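Local structure of type II restriction enzyme NlaIV (Neisseria lactamica, 6QM2) at residues Q10-K15 with G55-K60; G27-F32 with D44-I49; T71-D76 with D103-K108; W158-Q163 with E192-A197. The protein cuts double-stranded DNA at the sequence 5'-GGNNCC-3', leaving blunt-ended fragments that carry terminal 5'-phosphates. One frame throughout, in Å; residues are numbered along the deposited sequence.

From the N terminus, helix 9-18 comes first, and contact 1 closes a long loop by bringing it against the C-terminal end of helix 44-60. Contact 2 is nested inside that loop: strand 27-33 meets the start of the same helix 44-60, and both contacts touch the second subunit. Contacts 3 and 4 follow in series. Contact 3 closes the loop from 76 to 103, joining the sodium-binding loop before strand 77-78 to the lead-in of helix 107-116. Contact 4 closes the loop from 163 to 192 and ties the approach to strand 162-165 to helix 191-204, across the chain's centre from contacts 1 and 2. Contacts 3 and 4 reach the same three-stranded sheet and touch directly.

Contact 1: Q10-K15 with G55-K60; sequences QQIFDK and GGWLRK
Ile-12 and Trp-57 lie alongside one another, pointing in opposing senses, with CG2 of the isoleucine 3.8 Å from CZ3 of the indole and at a slant to the ring. Lys-15 CG lies at the edge of the same ring, near its plane, 3.9 Å from Trp-57 CZ2, while CD sits off that plane near CH2. With CG anti to the backbone N (chi1 178°), the indole of Trp-57 projects from its helix toward 10-15 and presents its six-membered ring to both residues. Next to this, the Leu-58 side chain is roughly perpendicular to that of Ile-12, and Leu-58 CD2 meets Ile-12 CD1 at 3.8 Å. The two helix segments run at 98° with axes 12.8 Å apart, so these long side chains span the gap. The indole NE1 makes a weak hydrogen bond to Glu-20 OE1, and Val-36 of the second subunit packs on Trp-57. Every contact across the pair is between carbons; fit of shape and burial of apolar surface join the two helices.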
loop_
_atom_site.group_PDB
_atom_site.type_symbol
_atom_site.label_atom_id
_atom_site.label_comp_id
_atom_site.label_asym_id
_atom_site.label_seq_id
_atom_site.Cartn_x
_atom_site.Cartn_y
_atom_site.Cartn_z
ATOM N N GLN A 10 3.465 -23.627 -19.900
ATOM C CA GLN A 10 4.598 -24.510 -19.585
ATOM C C GLN A 10 5.901 -24.035 -20.245
ATOM O O GLN A 10 6.977 -24.163 -19.659
ATOM C CB GLN A 10 4.278 -25.956 -19.997
ATOM C CG GLN A 10 5.314 -27.000 -19.590
ATOM C CD GLN A 10 5.373 -27.244 -18.095
ATOM O OE1 GLN A 10 4.357 -27.524 -17.460
ATOM N NE2 GLN A 10 6.570 -27.161 -17.527
ATOM N N GLN A 11 5.800 -23.496 -21.460
ATOM C CA GLN A 11 6.957 -22.921 -22.154
ATOM C C GLN A 11 7.450 -21.660 -21.436
ATOM O O GLN A 11 8.657 -21.454 -21.314
ATOM C CB GLN A 11 6.628 -22.607 -23.621
ATOM C CG GLN A 11 6.528 -23.837 -24.518
ATOM C CD GLN A 11 6.008 -23.521 -25.917
ATOM O OE1 GLN A 11 5.042 -22.774 -26.091
ATOM N NE2 GLN A 11 6.647 -24.102 -26.925
ATOM N N ILE A 12 6.512 -20.834 -20.961
ATOM C CA ILE A 12 6.836 -19.632 -20.171
ATOM C C ILE A 12 7.484 -20.014 -18.836
ATOM O O ILE A 12 8.475 -19.405 -18.434
ATOM C CB ILE A 12 5.586 -18.746 -19.929
ATOM C CG1 ILE A 12 5.113 -18.131 -21.251
ATOM C CG2 ILE A 12 5.881 -17.627 -18.932
ATOM C CD1 ILE A 12 3.709 -17.564 -21.207
ATOM N N PHE A 13 6.915 -21.010 -18.159
ATOM C CA PHE A 13 7.481 -21.545 -16.919
ATOM C C PHE A 13 8.922 -22.002 -17.138
ATOM O O PHE A 13 9.830 -21.547 -16.443
ATOM C CB PHE A 13 6.618 -22.702 -16.394
ATOM C CG PHE A 13 7.143 -23.345 -15.132
ATOM C CD1 PHE A 13 7.259 -22.612 -13.954
ATOM C CD2 PHE A 13 7.498 -24.695 -15.113
ATOM C CE1 PHE A 13 7.732 -23.206 -12.790
ATOM C CE2 PHE A 13 7.969 -25.293 -13.951
ATOM C CZ PHE A 13 8.087 -24.547 -12.788
ATOM N N ASP A 14 9.121 -22.874 -18.126
ATOM C CA ASP A 14 10.451 -23.417 -18.440
ATOM C C ASP A 14 11.431 -22.349 -18.929
ATOM O O ASP A 14 12.621 -22.423 -18.617
ATOM C CB ASP A 14 10.361 -24.545 -19.480
ATOM C CG ASP A 14 9.716 -25.811 -18.930
ATOM O OD1 ASP A 14 10.032 -26.215 -17.788
ATOM O OD2 ASP A 14 8.902 -26.418 -19.658
ATOM N N LYS A 15 10.939 -21.366 -19.686
ATOM C CA LYS A 15 11.794 -20.286 -20.183
ATOM C C LYS A 15 12.327 -19.437 -19.028
ATOM O O LYS A 15 13.530 -19.186 -18.952
ATOM C CB LYS A 15 11.064 -19.409 -21.210
ATOM C CG LYS A 15 11.984 -18.430 -21.923
ATOM C CD LYS A 15 11.344 -17.779 -23.142
ATOM C CE LYS A 15 12.409 -17.127 -24.017
ATOM N NZ LYS A 15 11.879 -16.036 -24.876
ATOM N N GLY A 55 4.231 -9.179 -17.204
ATOM C CA GLY A 55 3.697 -8.386 -18.313
ATOM C C GLY A 55 4.788 -7.746 -19.156
ATOM O O GLY A 55 4.799 -7.893 -20.375
ATOM N N GLY A 56 5.716 -7.056 -18.498
ATOM C CA GLY A 56 6.869 -6.455 -19.169
ATOM C C GLY A 56 7.822 -7.463 -19.793
ATOM O O GLY A 56 8.377 -7.208 -20.857
ATOM N N TRP A 57 8.015 -8.598 -19.123
ATOM C CA TRP A 57 8.876 -9.684 -19.619
ATOM C C TRP A 57 8.311 -10.351 -20.866
ATOM O O TRP A 57 9.055 -10.658 -21.796
ATOM C CB TRP A 57 9.067 -10.736 -18.526
ATOM C CG TRP A 57 9.891 -11.934 -18.906
ATOM C CD1 TRP A 57 11.231 -12.087 -18.729
ATOM C CD2 TRP A 57 9.417 -13.161 -19.476
ATOM N NE1 TRP A 57 11.630 -13.329 -19.163
ATOM C CE2 TRP A 57 10.538 -14.009 -19.629
ATOM C CE3 TRP A 57 8.156 -13.624 -19.881
ATOM C CZ2 TRP A 57 10.440 -15.299 -20.170
ATOM C CZ3 TRP A 57 8.058 -14.914 -20.420
ATOM C CH2 TRP A 57 9.196 -15.732 -20.558
ATOM N N LEU A 58 7.006 -10.608 -20.865
ATOM C CA LEU A 58 6.323 -11.118 -22.050
ATOM C C LEU A 58 6.419 -10.113 -23.202
ATOM O O LEU A 58 6.755 -10.483 -24.328
ATOM C CB LEU A 58 4.846 -11.406 -21.752
ATOM C CG LEU A 58 4.487 -12.524 -20.772
ATOM C CD1 LEU A 58 3.023 -12.402 -20.372
ATOM C CD2 LEU A 58 4.774 -13.899 -21.352
ATOM N N ARG A 59 6.142 -8.846 -22.900
ATOM C CA ARG A 59 6.094 -7.788 -23.915
ATOM C C ARG A 59 7.479 -7.509 -24.525
ATOM O O ARG A 59 7.575 -7.174 -25.708
ATOM C CB ARG A 59 5.469 -6.511 -23.322
ATOM C CG ARG A 59 4.736 -5.615 -24.316
ATOM C CD ARG A 59 3.647 -4.775 -23.646
ATOM N NE ARG A 59 4.088 -4.237 -22.351
ATOM C CZ ARG A 59 3.582 -4.532 -21.146
ATOM N NH1 ARG A 59 2.552 -5.365 -20.985
ATOM N NH2 ARG A 59 4.114 -3.961 -20.066
ATOM N N LYS A 60 8.536 -7.672 -23.724
ATOM C CA LYS A 60 9.919 -7.517 -24.198
ATOM C C LYS A 60 10.429 -8.724 -24.990
ATOM O O LYS A 60 11.327 -8.572 -25.816
ATOM C CB LYS A 60 10.872 -7.227 -23.032
ATOM C CG LYS A 60 12.228 -6.682 -23.468
ATOM C CD LYS A 60 13.048 -6.173 -22.295
ATOM C CE LYS A 60 14.213 -5.310 -22.757
ATOM N NZ LYS A 60 14.818 -4.561 -21.622
#

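Contact 2: G27-F32 with D44-I49; sequences GQIRFF and DVVGNI
The ethyl branch of Ile-29 is placed by two torsions: CG1 stands anti to the carbonyl carbon (chi1 -52°), and an extended chi2 of 165° carries CD1 straight out from the strand to Val-45 and Val-46. The valines answer with different branches. Val-45 turns in CG1, the methyl anti to its backbone N (chi1 171°), whereas Val-46 uses CG2. Ile-29 CD1 lies 4.0 Å from Val-45 CG1 and equally far from Val-46 CG2, and the two methyls approach it from directions about at right angles. The backbones stay well apart, the CA atoms of Ile-29 and Val-46 being 8.0 Å from each other. In the fold, this sets the hairpin of strands 27-33 and 36-40 beside the first turns of helix 44-60, the helix that follows the hairpin in sequence. Strand 27-33 also pairs antiparallel with a strand of the second subunit, which carries the sheet across the interface; Phe-31 of that subunit packs on Ile-29, and its Trp-53 meets the ring of Phe-31 in this chain. Three buried aliphatic groups make up the contact, which therefore rests on the hydrophobic effect and dispersion, with no hydrogen bond fixing strand to helix.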
loop_
_atom_site.group_PDB
_atom_site.type_symbol
_atom_site.label_atom_id
_atom_site.label_comp_id
_atom_site.label_asym_id
_atom_site.label_seq_id
_atom_site.Cartn_x
_atom_site.Cartn_y
_atom_site.Cartn_z
ATOM N N GLY A 27 16.957 -8.655 -8.007
ATOM C CA GLY A 27 16.112 -7.527 -8.412
ATOM C C GLY A 27 15.793 -6.611 -7.248
ATOM O O GLY A 27 16.080 -6.946 -6.102
ATOM N N GLN A 28 15.194 -5.459 -7.540
ATOM C CA GLN A 28 14.895 -4.455 -6.511
ATOM C C GLN A 28 14.009 -3.318 -7.026
ATOM O O GLN A 28 14.104 -2.926 -8.190
ATOM C CB GLN A 28 16.198 -3.868 -5.955
ATOM C CG GLN A 28 17.220 -3.481 -7.017
ATOM C CD GLN A 28 18.440 -2.803 -6.427
ATOM O OE1 GLN A 28 18.817 -1.711 -6.852
ATOM N NE2 GLN A 28 19.063 -3.446 -5.440
ATOM N N ILE A 29 13.162 -2.785 -6.144
ATOM C CA ILE A 29 12.344 -1.607 -6.458
ATOM C C ILE A 29 13.235 -0.394 -6.221
ATOM O O ILE A 29 14.030 -0.383 -5.276
ATOM C CB ILE A 29 11.075 -1.493 -5.577
ATOM C CG1 ILE A 29 10.256 -2.792 -5.597
ATOM C CG2 ILE A 29 10.198 -0.332 -6.051
ATOM C CD1 ILE A 29 9.211 -2.876 -4.504
ATOM N N ARG A 30 13.098 0.623 -7.068
ATOM C CA ARG A 30 13.972 1.791 -7.007
ATOM C C ARG A 30 13.253 3.055 -7.485
ATOM O O ARG A 30 12.601 3.040 -8.530
ATOM C CB ARG A 30 15.247 1.527 -7.829
ATOM C CG ARG A 30 16.501 2.134 -7.220
ATOM C CD ARG A 30 17.791 1.492 -7.702
ATOM N NE ARG A 30 18.943 2.034 -6.971
ATOM C CZ ARG A 30 19.310 1.707 -5.724
ATOM N NH1 ARG A 30 20.380 2.289 -5.182
ATOM N NH2 ARG A 30 18.632 0.811 -5.004
ATOM N N PHE A 31 13.371 4.136 -6.711
ATOM C CA PHE A 31 12.731 5.415 -7.033
ATOM C C PHE A 31 13.777 6.432 -7.470
ATOM O O PHE A 31 14.695 6.739 -6.717
ATOM C CB PHE A 31 11.957 5.956 -5.826
ATOM C CG PHE A 31 11.369 7.327 -6.047
ATOM C CD1 PHE A 31 10.476 7.553 -7.089
ATOM C CD2 PHE A 31 11.711 8.394 -5.221
ATOM C CE1 PHE A 31 9.932 8.813 -7.300
ATOM C CE2 PHE A 31 11.168 9.656 -5.425
ATOM C CZ PHE A 31 10.278 9.867 -6.467
ATOM N N PHE A 32 13.614 6.948 -8.687
ATOM C CA PHE A 32 14.492 7.963 -9.257
ATOM C C PHE A 32 13.750 9.291 -9.212
ATOM O O PHE A 32 12.550 9.337 -9.469
ATOM C CB PHE A 32 14.836 7.621 -10.715
ATOM C CG PHE A 32 15.545 6.296 -10.888
ATOM C CD1 PHE A 32 14.830 5.096 -10.892
ATOM C CD2 PHE A 32 16.928 6.245 -11.066
ATOM C CE1 PHE A 32 15.481 3.877 -11.051
ATOM C CE2 PHE A 32 17.583 5.027 -11.225
ATOM C CZ PHE A 32 16.861 3.842 -11.218
ATOM N N ASP A 44 4.975 -5.162 0.962
ATOM C CA ASP A 44 3.665 -5.461 0.350
ATOM C C ASP A 44 3.551 -5.111 -1.149
ATOM O O ASP A 44 2.757 -5.727 -1.863
ATOM C CB ASP A 44 2.527 -4.785 1.140
ATOM C CG ASP A 44 2.666 -3.262 1.215
ATOM O OD1 ASP A 44 3.794 -2.738 1.077
ATOM O OD2 ASP A 44 1.638 -2.587 1.430
ATOM N N VAL A 45 4.334 -4.135 -1.615
ATOM C CA VAL A 45 4.335 -3.711 -3.031
ATOM C C VAL A 45 4.904 -4.781 -3.983
ATOM O O VAL A 45 4.527 -4.815 -5.157
ATOM C CB VAL A 45 5.082 -2.354 -3.211
ATOM C CG1 VAL A 45 5.302 -1.989 -4.681
ATOM C CG2 VAL A 45 4.313 -1.238 -2.516
ATOM N N VAL A 46 5.780 -5.657 -3.485
ATOM C CA VAL A 46 6.449 -6.658 -4.334
ATOM C C VAL A 46 5.435 -7.601 -4.990
ATOM O O VAL A 46 5.472 -7.789 -6.202
ATOM C CB VAL A 46 7.515 -7.480 -3.560
ATOM C CG1 VAL A 46 8.119 -8.575 -4.444
ATOM C CG2 VAL A 46 8.616 -6.567 -3.029
ATOM N N GLY A 47 4.528 -8.164 -4.193
ATOM C CA GLY A 47 3.501 -9.093 -4.690
ATOM C C GLY A 47 2.607 -8.553 -5.799
ATOM O O GLY A 47 2.283 -9.277 -6.744
ATOM N N ASN A 48 2.218 -7.282 -5.688
ATOM C CA ASN A 48 1.377 -6.619 -6.701
ATOM C C ASN A 48 2.123 -6.311 -8.001
ATOM O O ASN A 48 1.497 -6.196 -9.060
ATOM C CB ASN A 48 0.793 -5.309 -6.153
ATOM C CG ASN A 48 -0.125 -5.519 -4.959
ATOM O OD1 ASN A 48 -0.832 -6.527 -4.862
ATOM N ND2 ASN A 48 -0.123 -4.556 -4.044
ATOM N N ILE A 49 3.448 -6.174 -7.912
ATOM C CA ILE A 49 4.281 -5.742 -9.030
ATOM C C ILE A 49 4.924 -6.891 -9.822
ATOM O O ILE A 49 5.348 -6.670 -10.955
ATOM C CB ILE A 49 5.337 -4.696 -8.552
ATOM C CG1 ILE A 49 5.506 -3.587 -9.593
ATOM C CG2 ILE A 49 6.685 -5.322 -8.205
ATOM C CD1 ILE A 49 4.348 -2.607 -9.637
#

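Contact 3: T71-D76 with D103-K108; sequences TQMPPD and DIADFK. With NA (sodium ion), chain B; K (potassium ion), chain C.
Met-73 CE touches Ala-105 CB at 4.1 Å, the direct apolar contact of the pair. The methionine leaves its backbone pointing away from 103-108, and the bend at chi2 (59°) brings the terminal methyl, CE, back to the alanine. Beside it a water ties the backbones together, donating to Gln-72 O at 2.7 Å and accepting from Asp-106 N at 2.9 Å. The same loop binds the sodium ion through Met-73 O at 2.1 Å and Pro-75 O at 2.5 Å; Ser-68 OG, Asn-70 O and a water complete its ligands. That water also donates to Asp-76 OD1. The peptide between Pro-74 and Pro-75 is cis. Pro-75 and Asp-76, with Glu-90, Val-91 and Lys-92, match the PD-(D/E)XK signature of this nuclease clan, whose acidic residues typically bind the catalytic metal. Ile-104 O lies a long 3.3 Å from the potassium ion, which Glu-90 OE2 also binds. Lys-92 NZ hydrogen-bonds to Asp-103 O. The 103-108 side is positioned in turn by strand 168-172, through backbone bonds from Ile-104 and Ala-105 to Ile-172. Asp-106 serves as N-cap of helix 107-116, and Met-109 and Tyr-110 of that helix pack on Met-73.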
loop_
_atom_site.group_PDB
_atom_site.type_symbol
_atom_site.label_atom_id
_atom_site.label_comp_id
_atom_site.label_asym_id
_atom_site.label_seq_id
_atom_site.Cartn_x
_atom_site.Cartn_y
_atom_site.Cartn_z
ATOM N N THR A 71 -10.123 -7.824 -12.384
ATOM C CA THR A 71 -9.145 -8.216 -11.353
ATOM C C THR A 71 -9.665 -9.287 -10.380
ATOM O O THR A 71 -8.868 -10.024 -9.792
ATOM C CB THR A 71 -8.680 -7.000 -10.530
ATOM O OG1 THR A 71 -9.822 -6.325 -9.987
ATOM C CG2 THR A 71 -7.880 -6.038 -11.399
ATOM N N GLN A 72 -10.988 -9.371 -10.215
ATOM C CA GLN A 72 -11.609 -10.275 -9.232
ATOM C C GLN A 72 -11.636 -11.758 -9.626
ATOM O O GLN A 72 -11.710 -12.624 -8.751
ATOM C CB GLN A 72 -13.040 -9.825 -8.923
ATOM C CG GLN A 72 -13.140 -8.409 -8.374
ATOM C CD GLN A 72 -14.304 -8.235 -7.418
ATOM O OE1 GLN A 72 -14.290 -8.772 -6.312
ATOM N NE2 GLN A 72 -15.312 -7.478 -7.834
ATOM N N MET A 73 -11.569 -12.045 -10.926
ATOM C CA MET A 73 -11.699 -13.408 -11.454
ATOM C C MET A 73 -10.450 -13.789 -12.245
ATOM O O MET A 73 -9.794 -12.904 -12.793
ATOM C CB MET A 73 -12.926 -13.458 -12.377
ATOM C CG MET A 73 -13.828 -14.657 -12.171
ATOM S SD MET A 73 -14.442 -14.696 -10.479
ATOM C CE MET A 73 -14.646 -16.451 -10.283
ATOM N N PRO A 74 -10.102 -15.094 -12.315
ATOM C CA PRO A 74 -9.036 -15.468 -13.256
ATOM C C PRO A 74 -9.502 -15.370 -14.722
ATOM O O PRO A 74 -10.712 -15.340 -14.977
ATOM C CB PRO A 74 -8.720 -16.920 -12.870
ATOM C CG PRO A 74 -9.968 -17.427 -12.235
ATOM C CD PRO A 74 -10.538 -16.246 -11.502
ATOM N N PRO A 75 -8.559 -15.292 -15.683
ATOM C CA PRO A 75 -7.102 -15.271 -15.570
ATOM C C PRO A 75 -6.551 -13.841 -15.550
ATOM O O PRO A 75 -7.327 -12.886 -15.502
ATOM C CB PRO A 75 -6.669 -15.983 -16.850
ATOM C CG PRO A 75 -7.697 -15.560 -17.851
ATOM C CD PRO A 75 -8.964 -15.221 -17.099
ATOM N N ASP A 76 -5.228 -13.710 -15.556
ATOM C CA ASP A 76 -4.563 -12.414 -15.708
ATOM C C ASP A 76 -4.159 -12.192 -17.161
ATOM O O ASP A 76 -4.328 -11.090 -17.691
ATOM C CB ASP A 76 -3.331 -12.319 -14.797
ATOM C CG ASP A 76 -3.689 -12.307 -13.314
ATOM O OD1 ASP A 76 -4.660 -11.618 -12.930
ATOM O OD2 ASP A 76 -2.985 -12.983 -12.528
ATOM N N ASP A 103 -5.354 -14.946 -2.567
ATOM C CA ASP A 103 -6.670 -15.570 -2.642
ATOM C C ASP A 103 -6.860 -16.187 -4.026
ATOM O O ASP A 103 -6.278 -15.721 -5.004
ATOM C CB ASP A 103 -7.760 -14.525 -2.387
ATOM C CG ASP A 103 -7.624 -13.854 -1.028
ATOM O OD1 ASP A 103 -7.551 -14.575 -0.007
ATOM O OD2 ASP A 103 -7.597 -12.604 -0.987
ATOM N N ILE A 104 -7.677 -17.231 -4.106
ATOM C CA ILE A 104 -8.027 -17.833 -5.389
ATOM C C ILE A 104 -9.109 -16.961 -6.030
ATOM O O ILE A 104 -8.883 -16.365 -7.086
ATOM C CB ILE A 104 -8.500 -19.303 -5.241
ATOM C CG1 ILE A 104 -7.476 -20.146 -4.462
ATOM C CG2 ILE A 104 -8.774 -19.922 -6.607
ATOM C CD1 ILE A 104 -6.044 -20.006 -4.932
ATOM N N ALA A 105 -10.261 -16.863 -5.370
ATOM C CA ALA A 105 -11.397 -16.073 -5.861
ATOM C C ALA A 105 -12.531 -16.079 -4.842
ATOM O O ALA A 105 -12.610 -16.981 -4.010
ATOM C CB ALA A 105 -11.901 -16.632 -7.185
ATOM N N ASP A 106 -13.413 -15.082 -4.915
ATOM C CA ASP A 106 -14.655 -15.097 -4.140
ATOM C C ASP A 106 -15.393 -16.387 -4.469
ATOM O O ASP A 106 -15.540 -16.718 -5.642
ATOM C CB ASP A 106 -15.541 -13.896 -4.487
ATOM C CG ASP A 106 -16.895 -13.932 -3.775
ATOM O OD1 ASP A 106 -16.926 -14.198 -2.555
ATOM O OD2 ASP A 106 -17.933 -13.691 -4.428
ATOM N N PHE A 107 -15.833 -17.119 -3.447
ATOM C CA PHE A 107 -16.500 -18.402 -3.671
ATOM C C PHE A 107 -17.819 -18.270 -4.441
ATOM O O PHE A 107 -18.076 -19.060 -5.353
ATOM C CB PHE A 107 -16.737 -19.169 -2.364
ATOM C CG PHE A 107 -17.490 -20.451 -2.565
ATOM C CD1 PHE A 107 -16.827 -21.599 -2.988
ATOM C CD2 PHE A 107 -18.871 -20.498 -2.392
ATOM C CE1 PHE A 107 -17.522 -22.777 -3.209
ATOM C CE2 PHE A 107 -19.572 -21.674 -2.613
ATOM C CZ PHE A 107 -18.895 -22.814 -3.022
ATOM N N LYS A 108 -18.654 -17.296 -4.080
ATOM C CA LYS A 108 -19.948 -17.143 -4.755
ATOM C C LYS A 108 -19.743 -16.908 -6.246
ATOM O O LYS A 108 -20.406 -17.539 -7.064
ATOM C CB LYS A 108 -20.803 -16.024 -4.147
ATOM C CG LYS A 108 -22.081 -15.731 -4.939
ATOM C CD LYS A 108 -23.278 -15.369 -4.068
ATOM C CE LYS A 108 -23.016 -14.164 -3.172
ATOM N NZ LYS A 108 -24.264 -13.677 -2.517
HETATM NA NA NA B . -9.110 -11.616 -14.323
HETATM K K K C . -8.116 -13.574 -8.576
HETATM O O HOH W 1 -12.672 -12.660 -6.265
HETATM O O HOH W 2 -7.046 -10.258 -13.823
HETATM O O HOH W 3 -9.367 -12.993 -5.772
#

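Contact 4: W158-Q163 with E192-A197; sequences WAINLQ and EDFVSA
The chain at Ala-159 runs close against helix 191-204, its CA only 5.0 Å from that of Ala-197, just before it enters strand 162-165. The approach is between two alanines, each with its methyl against the other's backbone carbonyl: Ala-159 CB is 3.5 Å from Ala-197 O, and Ala-197 CB is 3.7 Å from Ala-159 O. Ile-160, next along, also packs on the Ala-197 methyl, with CB to CB at 4.2 Å. Its longer branch reaches on to Phe-194, one helical turn back. CG1 stands anti to the backbone N (chi1 -166°), which leaves CG2 between the N and the carbonyl carbon and sends CD1 out to the ring. Ile-160 CD1 comes nearest to Phe-194 CE1, at 3.5 Å, and meets CD1 of the ring at 4.0 Å, approaching at a slant. Trp-149 and Thr-152 also pack on Phe-194. Ile-198 and Thr-201, further along the helix, also pack on Ile-160. Several backbone polar atoms here have partners outside the contact: Ala-159 N bonds to Gln-204 OE1, Ala-159 O to Ser-154 OG, and Ala-197 O to Thr-201 OG1. Between the two segments there is no hydrogen bond, so methyl groups and one aromatic ring hold loop to helix, while neighbouring side chains take up Ala-159 N, Ala-159 O and Ala-197 O.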
loop_
_atom_site.group_PDB
_atom_site.type_symbol
_atom_site.label_atom_id
_atom_site.label_comp_id
_atom_site.label_asym_id
_atom_site.label_seq_id
_atom_site.Cartn_x
_atom_site.Cartn_y
_atom_site.Cartn_z
ATOM N N TRP A 158 -15.901 -27.065 6.476
ATOM C CA TRP A 158 -16.323 -26.808 5.096
ATOM C C TRP A 158 -15.613 -27.775 4.165
ATOM O O TRP A 158 -14.521 -28.250 4.481
ATOM C CB TRP A 158 -15.996 -25.370 4.688
ATOM C CG TRP A 158 -16.648 -24.356 5.556
ATOM C CD1 TRP A 158 -16.164 -23.846 6.723
ATOM C CD2 TRP A 158 -17.921 -23.742 5.346
ATOM N NE1 TRP A 158 -17.053 -22.944 7.252
ATOM C CE2 TRP A 158 -18.141 -22.856 6.425
ATOM C CE3 TRP A 158 -18.893 -23.842 4.345
ATOM C CZ2 TRP A 158 -19.293 -22.078 6.533
ATOM C CZ3 TRP A 158 -20.042 -23.068 4.452
ATOM C CH2 TRP A 158 -20.233 -22.197 5.542
ATOM N N ALA A 159 -16.223 -28.049 3.015
ATOM C CA ALA A 159 -15.655 -28.997 2.054
ATOM C C ALA A 159 -14.390 -28.461 1.388
ATOM O O ALA A 159 -13.471 -29.231 1.119
ATOM C CB ALA A 159 -16.686 -29.394 1.009
ATOM N N ILE A 160 -14.347 -27.151 1.128
ATOM C CA ILE A 160 -13.151 -26.491 0.572
ATOM C C ILE A 160 -12.619 -25.442 1.550
ATOM O O ILE A 160 -13.385 -24.881 2.338
ATOM C CB ILE A 160 -13.419 -25.856 -0.826
ATOM C CG1 ILE A 160 -12.095 -25.485 -1.512
ATOM C CG2 ILE A 160 -14.340 -24.637 -0.736
ATOM C CD1 ILE A 160 -12.215 -25.240 -2.997
ATOM N N ASN A 161 -11.306 -25.198 1.502
ATOM C CA ASN A 161 -10.664 -24.205 2.361
ATOM C C ASN A 161 -11.131 -22.799 2.015
ATOM O O ASN A 161 -10.896 -22.317 0.908
ATOM C CB ASN A 161 -9.135 -24.279 2.262
ATOM C CG ASN A 161 -8.438 -23.383 3.278
ATOM O OD1 ASN A 161 -8.935 -23.177 4.389
ATOM N ND2 ASN A 161 -7.281 -22.847 2.901
ATOM N N LEU A 162 -11.777 -22.158 2.987
ATOM C CA LEU A 162 -12.422 -20.866 2.812
ATOM C C LEU A 162 -11.949 -19.853 3.837
ATOM O O LEU A 162 -11.338 -20.194 4.854
ATOM C CB LEU A 162 -13.929 -21.022 2.974
ATOM C CG LEU A 162 -14.646 -21.821 1.893
ATOM C CD1 LEU A 162 -16.013 -22.249 2.403
ATOM C CD2 LEU A 162 -14.757 -21.017 0.608
ATOM N N GLN A 163 -12.262 -18.600 3.535
ATOM C CA GLN A 163 -12.132 -17.481 4.445
ATOM C C GLN A 163 -13.568 -17.240 4.902
ATOM O O GLN A 163 -14.402 -16.771 4.127
ATOM C CB GLN A 163 -11.511 -16.286 3.701
ATOM C CG GLN A 163 -11.787 -14.873 4.214
ATOM C CD GLN A 163 -11.462 -13.815 3.163
ATOM O OE1 GLN A 163 -12.258 -12.909 2.906
ATOM N NE2 GLN A 163 -10.295 -13.940 2.534
ATOM N N GLU A 192 -11.636 -33.505 -10.429
ATOM C CA GLU A 192 -12.976 -33.992 -10.070
ATOM C C GLU A 192 -13.260 -33.815 -8.578
ATOM O O GLU A 192 -14.364 -33.412 -8.198
ATOM C CB GLU A 192 -13.171 -35.466 -10.471
ATOM C CG GLU A 192 -13.312 -35.724 -11.973
ATOM C CD GLU A 192 -11.989 -35.860 -12.724
ATOM O OE1 GLU A 192 -10.908 -35.771 -12.098
ATOM O OE2 GLU A 192 -12.032 -36.057 -13.961
ATOM N N ASP A 193 -12.254 -34.099 -7.749
ATOM C CA ASP A 193 -12.372 -33.960 -6.291
ATOM C C ASP A 193 -12.529 -32.499 -5.868
ATOM O O ASP A 193 -13.387 -32.190 -5.041
ATOM C CB ASP A 193 -11.166 -34.591 -5.576
ATOM C CG ASP A 193 -11.122 -36.118 -5.701
ATOM O OD1 ASP A 193 -12.039 -36.723 -6.293
ATOM O OD2 ASP A 193 -10.154 -36.721 -5.196
ATOM N N PHE A 194 -11.703 -31.616 -6.435
ATOM C CA PHE A 194 -11.842 -30.161 -6.238
ATOM C C PHE A 194 -13.267 -29.692 -6.551
ATOM O O PHE A 194 -13.885 -28.991 -5.753
ATOM C CB PHE A 194 -10.820 -29.399 -7.101
ATOM C CG PHE A 194 -10.994 -27.896 -7.098
ATOM C CD1 PHE A 194 -10.451 -27.122 -6.084
ATOM C CD2 PHE A 194 -11.687 -27.253 -8.120
ATOM C CE1 PHE A 194 -10.604 -25.741 -6.082
ATOM C CE2 PHE A 194 -11.843 -25.873 -8.120
ATOM C CZ PHE A 194 -11.301 -25.115 -7.101
ATOM N N VAL A 195 -13.783 -30.104 -7.705
ATOM C CA VAL A 195 -15.124 -29.714 -8.133
ATOM C C VAL A 195 -16.172 -30.305 -7.191
ATOM O O VAL A 195 -17.159 -29.632 -6.872
ATOM C CB VAL A 195 -15.403 -30.116 -9.605
ATOM C CG1 VAL A 195 -16.861 -29.861 -9.986
ATOM C CG2 VAL A 195 -14.476 -29.356 -10.552
ATOM N N SER A 196 -15.956 -31.548 -6.747
ATOM C CA SER A 196 -16.838 -32.182 -5.755
ATOM C C SER A 196 -16.907 -31.371 -4.465
ATOM O O SER A 196 -17.986 -31.221 -3.884
ATOM C CB SER A 196 -16.391 -33.609 -5.432
ATOM O OG SER A 196 -17.241 -34.192 -4.454
ATOM N N ALA A 197 -15.756 -30.854 -4.033
ATOM C CA ALA A 197 -15.694 -29.961 -2.875
ATOM C C ALA A 197 -16.489 -28.679 -3.120
ATOM O O ALA A 197 -17.274 -28.271 -2.257
ATOM C CB ALA A 197 -14.250 -29.634 -2.519
#